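Local coordinates for protein Ufm1-specific protease (Caenorhabditis elegans, PDB 5EJJ) that cleaves the peptide bond after the C-terminal glycine of the ubiquitin-like modifier ufm-1, acting as a thiol protease that releases it from target proteins, at residues D391-W405 with D415-A427. Residues are numbered along the deposited sequence; the frame is centred on the assembly and turned at random.
Sequences DSGWGCAYRSFQTIW and DKPVPSHREIQQA
Trp405 and Val418 at one end and Tyr398 and His421 at the other bring the backbones together, helix 396-405 running at 91° to the short helix 421-425. The first is the helix of the papain-like C78 peptidase fold that carries the inferred catalytic Cys396; the second segment covers its flank away from that thiol. With CG of Trp405 swung anti to the backbone N (chi1 -170°), the indole turns one face to the Val418-Pro419 step: Pro419 CD sits 3.5 Å from the six-membered ring centroid and Val418 CA over the five-membered ring, both CH-pi contacts. Trp405 NE1 donates almost straight (173°) to Lys416 O at 3.1 Å. A leucine in place of this tryptophan would probably leave Lys416 O without this donor and Pro419 without its flat platform. One turn back, Gln402 NE2 reaches Pro419 O at 2.7 Å, in the carbonyl plane. Ile424 CD1 wedges between Tyr398 CD2 and Phe401 CD2, and Val453 of helix 447-457 also packs on Ile424. His421 joins Trp394 and Tyr398 in an aromatic cluster, its CE1 over the Arg399 guanidinium. Tyr398 OH, also hydrogen-bonded to Gln443 O, accepts a hydrogen bond from Gln425 NE2 at 3.2 Å and lies in the plane of that side-chain amide.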
loop_
_atom_site.group_PDB
_atom_site.type_symbol
_atom_site.label_atom_id
_atom_site.label_comp_id
_atom_site.label_asym_id
_atom_site.label_seq_id
_atom_site.Cartn_x
_atom_site.Cartn_y
_atom_site.Cartn_z
ATOM N N ASP A 391 -6.079 -31.314 -0.074
ATOM C CA ASP A 391 -6.509 -31.468 1.326
ATOM C C ASP A 391 -8.029 -31.456 1.511
ATOM O O ASP A 391 -8.537 -30.797 2.412
ATOM C CB ASP A 391 -5.836 -30.461 2.296
ATOM C CG ASP A 391 -5.282 -29.203 1.605
ATOM O OD1 ASP A 391 -4.048 -29.102 1.470
ATOM O OD2 ASP A 391 -6.060 -28.301 1.233
ATOM N N SER A 392 -8.732 -32.224 0.681
ATOM C CA SER A 392 -10.193 -32.196 0.579
ATOM C C SER A 392 -10.972 -32.271 1.895
ATOM O O SER A 392 -12.137 -31.855 1.957
ATOM C CB SER A 392 -10.667 -33.327 -0.332
ATOM O OG SER A 392 -10.018 -33.286 -1.589
ATOM N N GLY A 393 -10.353 -32.812 2.938
ATOM C CA GLY A 393 -11.042 -32.949 4.208
ATOM C C GLY A 393 -10.301 -32.319 5.368
ATOM O O GLY A 393 -10.881 -31.610 6.199
ATOM N N TRP A 394 -8.998 -32.554 5.396
ATOM C CA TRP A 394 -8.180 -32.278 6.572
ATOM C C TRP A 394 -7.560 -30.871 6.674
ATOM O O TRP A 394 -7.414 -30.326 7.779
ATOM C CB TRP A 394 -7.080 -33.330 6.656
ATOM C CG TRP A 394 -6.235 -33.381 5.422
ATOM C CD1 TRP A 394 -6.614 -33.804 4.175
ATOM C CD2 TRP A 394 -4.868 -32.988 5.315
ATOM N NE1 TRP A 394 -5.559 -33.707 3.306
ATOM C CE2 TRP A 394 -4.475 -33.206 3.978
ATOM C CE3 TRP A 394 -3.932 -32.478 6.223
ATOM C CZ2 TRP A 394 -3.187 -32.928 3.527
ATOM C CZ3 TRP A 394 -2.651 -32.210 5.776
ATOM C CH2 TRP A 394 -2.291 -32.435 4.440
ATOM N N GLY A 395 -7.197 -30.292 5.531
ATOM C CA GLY A 395 -6.443 -29.046 5.500
ATOM C C GLY A 395 -7.128 -27.741 5.893
ATOM O O GLY A 395 -6.432 -26.748 6.092
ATOM N N CYS A 396 -8.460 -27.739 6.018
ATOM C CA CYS A 396 -9.233 -26.510 6.274
ATOM C C CYS A 396 -8.568 -25.497 7.224
ATOM O O CYS A 396 -8.541 -24.298 6.953
ATOM C CB CYS A 396 -10.691 -26.815 6.705
ATOM S SG CYS A 396 -10.996 -27.852 8.198
ATOM N N ALA A 397 -7.999 -25.986 8.314
ATOM C CA ALA A 397 -7.389 -25.098 9.286
ATOM C C ALA A 397 -5.987 -24.695 8.869
ATOM O O ALA A 397 -5.505 -23.645 9.271
ATOM C CB ALA A 397 -7.370 -25.741 10.658
ATOM N N TYR A 398 -5.328 -25.533 8.078
ATOM C CA TYR A 398 -4.004 -25.194 7.561
ATOM C C TYR A 398 -4.106 -23.937 6.709
ATOM O O TYR A 398 -3.298 -23.014 6.813
ATOM C CB TYR A 398 -3.469 -26.318 6.676
ATOM C CG TYR A 398 -2.934 -27.516 7.407
ATOM C CD1 TYR A 398 -3.653 -28.696 7.450
ATOM C CD2 TYR A 398 -1.694 -27.473 8.034
ATOM C CE1 TYR A 398 -3.162 -29.798 8.109
ATOM C CE2 TYR A 398 -1.189 -28.563 8.693
ATOM C CZ TYR A 398 -1.931 -29.727 8.728
ATOM O OH TYR A 398 -1.446 -30.832 9.382
ATOM N N ARG A 399 -5.118 -23.936 5.853
ATOM C CA ARG A 399 -5.370 -22.839 4.945
ATOM C C ARG A 399 -5.597 -21.536 5.706
ATOM O O ARG A 399 -5.031 -20.500 5.343
ATOM C CB ARG A 399 -6.561 -23.176 4.039
ATOM C CG ARG A 399 -6.336 -24.430 3.203
ATOM C CD ARG A 399 -4.890 -24.477 2.727
ATOM N NE ARG A 399 -4.678 -25.367 1.590
ATOM C CZ ARG A 399 -3.635 -25.278 0.768
ATOM N NH1 ARG A 399 -2.724 -24.328 0.947
ATOM N NH2 ARG A 399 -3.514 -26.123 -0.247
ATOM N N SER A 400 -6.410 -21.590 6.763
ATOM C CA SER A 400 -6.649 -20.410 7.589
ATOM C C SER A 400 -5.371 -19.974 8.264
ATOM O O SER A 400 -5.157 -18.787 8.507
ATOM C CB SER A 400 -7.707 -20.674 8.649
ATOM O OG SER A 400 -8.985 -20.578 8.071
ATOM N N PHE A 401 -4.526 -20.944 8.574
ATOM C CA PHE A 401 -3.238 -20.642 9.161
ATOM C C PHE A 401 -2.415 -19.876 8.143
ATOM O O PHE A 401 -1.744 -18.897 8.473
ATOM C CB PHE A 401 -2.510 -21.921 9.545
ATOM C CG PHE A 401 -1.099 -21.698 9.929
ATOM C CD1 PHE A 401 -0.781 -21.251 11.203
ATOM C CD2 PHE A 401 -0.090 -21.913 9.022
ATOM C CE1 PHE A 401 0.526 -21.036 11.579
ATOM C CE2 PHE A 401 1.224 -21.693 9.383
ATOM C CZ PHE A 401 1.533 -21.251 10.672
ATOM N N GLN A 402 -2.480 -20.339 6.901
ATOM C CA GLN A 402 -1.754 -19.725 5.800
ATOM C C GLN A 402 -2.229 -18.292 5.526
ATOM O O GLN A 402 -1.413 -17.368 5.371
ATOM C CB GLN A 402 -1.840 -20.608 4.549
ATOM C CG GLN A 402 -0.936 -21.838 4.615
ATOM C CD GLN A 402 -1.012 -22.677 3.358
ATOM O OE1 GLN A 402 -2.041 -22.693 2.680
ATOM N NE2 GLN A 402 0.081 -23.374 3.030
ATOM N N THR A 403 -3.544 -18.109 5.480
ATOM C CA THR A 403 -4.101 -16.771 5.411
ATOM C C THR A 403 -3.541 -15.898 6.532
ATOM O O THR A 403 -2.940 -14.876 6.267
ATOM C CB THR A 403 -5.624 -16.781 5.463
ATOM O OG1 THR A 403 -6.138 -17.412 4.282
ATOM C CG2 THR A 403 -6.149 -15.359 5.551
ATOM N N ILE A 404 -3.685 -16.312 7.779
ATOM C CA ILE A 404 -3.121 -15.528 8.874
ATOM C C ILE A 404 -1.641 -15.245 8.644
ATOM O O ILE A 404 -1.131 -14.190 9.021
ATOM C CB ILE A 404 -3.325 -16.224 10.242
ATOM C CG1 ILE A 404 -4.814 -16.359 10.541
ATOM C CG2 ILE A 404 -2.663 -15.451 11.379
ATOM C CD1 ILE A 404 -5.085 -17.133 11.776
ATOM N N TRP A 405 -0.948 -16.173 7.999
ATOM C CA TRP A 405 0.483 -15.990 7.793
ATOM C C TRP A 405 0.695 -14.900 6.769
ATOM O O TRP A 405 1.451 -13.953 7.003
ATOM C CB TRP A 405 1.170 -17.280 7.335
ATOM C CG TRP A 405 2.677 -17.178 7.336
ATOM C CD1 TRP A 405 3.446 -16.505 6.440
ATOM C CD2 TRP A 405 3.585 -17.763 8.281
ATOM N NE1 TRP A 405 4.773 -16.631 6.762
ATOM C CE2 TRP A 405 4.886 -17.399 7.890
ATOM C CE3 TRP A 405 3.424 -18.567 9.412
ATOM C CZ2 TRP A 405 6.021 -17.805 8.588
ATOM C CZ3 TRP A 405 4.557 -18.975 10.103
ATOM C CH2 TRP A 405 5.837 -18.596 9.684
ATOM N N ASP A 415 9.437 -11.680 6.577
ATOM C CA ASP A 415 9.750 -11.872 5.168
ATOM C C ASP A 415 9.762 -13.364 4.841
ATOM O O ASP A 415 9.844 -13.751 3.669
ATOM C CB ASP A 415 11.109 -11.250 4.854
ATOM C CG ASP A 415 12.012 -11.174 6.085
ATOM O OD1 ASP A 415 11.747 -11.915 7.074
ATOM O OD2 ASP A 415 12.984 -10.371 6.061
ATOM N N LYS A 416 9.679 -14.191 5.892
ATOM C CA LYS A 416 9.605 -15.650 5.752
ATOM C C LYS A 416 8.317 -16.028 5.042
ATOM O O LYS A 416 7.248 -15.507 5.369
ATOM C CB LYS A 416 9.642 -16.346 7.117
ATOM C CG LYS A 416 10.508 -15.687 8.195
ATOM C CD LYS A 416 10.584 -16.596 9.437
ATOM C CE LYS A 416 11.291 -15.943 10.627
ATOM N NZ LYS A 416 12.747 -16.274 10.696
ATOM N N PRO A 417 8.404 -16.949 4.076
ATOM C CA PRO A 417 7.256 -17.302 3.224
ATOM C C PRO A 417 6.224 -18.181 3.948
ATOM O O PRO A 417 6.579 -18.895 4.891
ATOM C CB PRO A 417 7.906 -18.082 2.083
ATOM C CG PRO A 417 9.097 -18.747 2.732
ATOM C CD PRO A 417 9.578 -17.804 3.821
ATOM N N VAL A 418 4.965 -18.134 3.513
ATOM C CA VAL A 418 3.932 -18.977 4.125
ATOM C C VAL A 418 4.266 -20.470 4.008
ATOM O O VAL A 418 4.603 -20.961 2.926
ATOM C CB VAL A 418 2.493 -18.653 3.616
ATOM C CG1 VAL A 418 2.380 -17.180 3.306
ATOM C CG2 VAL A 418 2.099 -19.500 2.398
ATOM N N PRO A 419 4.224 -21.181 5.152
ATOM C CA PRO A 419 4.597 -22.602 5.201
ATOM C C PRO A 419 3.617 -23.555 4.507
ATOM O O PRO A 419 2.433 -23.260 4.330
ATOM C CB PRO A 419 4.679 -22.892 6.707
ATOM C CG PRO A 419 4.904 -21.526 7.351
ATOM C CD PRO A 419 4.094 -20.598 6.503
ATOM N N SER A 420 4.156 -24.698 4.093
ATOM C CA SER A 420 3.387 -25.789 3.503
ATOM C C SER A 420 2.847 -26.641 4.640
ATOM O O SER A 420 3.342 -26.550 5.771
ATOM C CB SER A 420 4.303 -26.657 2.640
ATOM O OG SER A 420 5.435 -27.077 3.390
ATOM N N HIS A 421 1.850 -27.473 4.342
ATOM C CA HIS A 421 1.315 -28.386 5.342
ATOM C C HIS A 421 2.462 -29.108 6.022
ATOM O O HIS A 421 2.602 -29.023 7.243
ATOM C CB HIS A 421 0.381 -29.418 4.725
ATOM C CG HIS A 421 -0.712 -28.833 3.894
ATOM N ND1 HIS A 421 -0.479 -28.253 2.667
ATOM C CD2 HIS A 421 -2.049 -28.760 4.097
ATOM C CE1 HIS A 421 -1.622 -27.838 2.155
ATOM N NE2 HIS A 421 -2.592 -28.138 3.002
ATOM N N ARG A 422 3.298 -29.781 5.227
ATOM C CA ARG A 422 4.362 -30.623 5.776
ATOM C C ARG A 422 5.231 -29.841 6.741
ATOM O O ARG A 422 5.705 -30.373 7.755
ATOM C CB ARG A 422 5.227 -31.234 4.668
ATOM C CG ARG A 422 6.442 -32.022 5.185
ATOM C CD ARG A 422 6.844 -33.130 4.218
ATOM N NE ARG A 422 7.667 -34.158 4.855
ATOM C CZ ARG A 422 7.189 -35.160 5.594
ATOM N NH1 ARG A 422 5.881 -35.273 5.813
ATOM N NH2 ARG A 422 8.022 -36.048 6.125
ATOM N N GLU A 423 5.404 -28.564 6.432
ATOM C CA GLU A 423 6.281 -27.713 7.212
ATOM C C GLU A 423 5.623 -27.275 8.516
ATOM O O GLU A 423 6.305 -27.027 9.518
ATOM C CB GLU A 423 6.679 -26.502 6.380
ATOM C CG GLU A 423 7.852 -25.746 6.947
ATOM C CD GLU A 423 8.561 -24.957 5.886
ATOM O OE1 GLU A 423 8.046 -24.921 4.741
ATOM O OE2 GLU A 423 9.631 -24.393 6.204
ATOM N N ILE A 424 4.295 -27.167 8.483
ATOM C CA ILE A 424 3.508 -26.848 9.672
ATOM C C ILE A 424 3.522 -28.065 10.579
ATOM O O ILE A 424 3.850 -27.962 11.768
ATOM C CB ILE A 424 2.029 -26.483 9.326
ATOM C CG1 ILE A 424 1.972 -25.314 8.339
ATOM C CG2 ILE A 424 1.243 -26.131 10.584
ATOM C CD1 ILE A 424 0.601 -25.071 7.768
ATOM N N GLN A 425 3.172 -29.212 9.993
ATOM C CA GLN A 425 3.242 -30.513 10.659
ATOM C C GLN A 425 4.533 -30.678 11.463
ATOM O O GLN A 425 4.491 -30.970 12.664
ATOM C CB GLN A 425 3.061 -31.633 9.633
ATOM C CG GLN A 425 1.636 -31.688 9.118
ATOM C CD GLN A 425 1.480 -32.460 7.831
ATOM O OE1 GLN A 425 2.453 -32.996 7.299
ATOM N NE2 GLN A 425 0.249 -32.521 7.313
ATOM N N GLN A 426 5.663 -30.418 10.811
ATOM C CA GLN A 426 6.992 -30.509 11.419
ATOM C C GLN A 426 6.830 -29.258 12.320
ATOM O O GLN A 426 7.042 -28.125 11.854
ATOM C CB GLN A 426 8.059 -30.158 10.373
ATOM C CG GLN A 426 8.667 -31.363 9.664
ATOM C CD GLN A 426 9.386 -32.282 10.628
ATOM O OE1 GLN A 426 10.118 -31.823 11.521
ATOM N NE2 GLN A 426 9.165 -33.588 10.476
ATOM N N ALA A 427 6.471 -29.444 13.590
ATOM C CA ALA A 427 6.380 -28.319 14.523
ATOM C C ALA A 427 5.421 -28.829 15.612
ATOM O O ALA A 427 4.559 -29.684 15.361
ATOM C CB ALA A 427 6.211 -26.821 14.312
#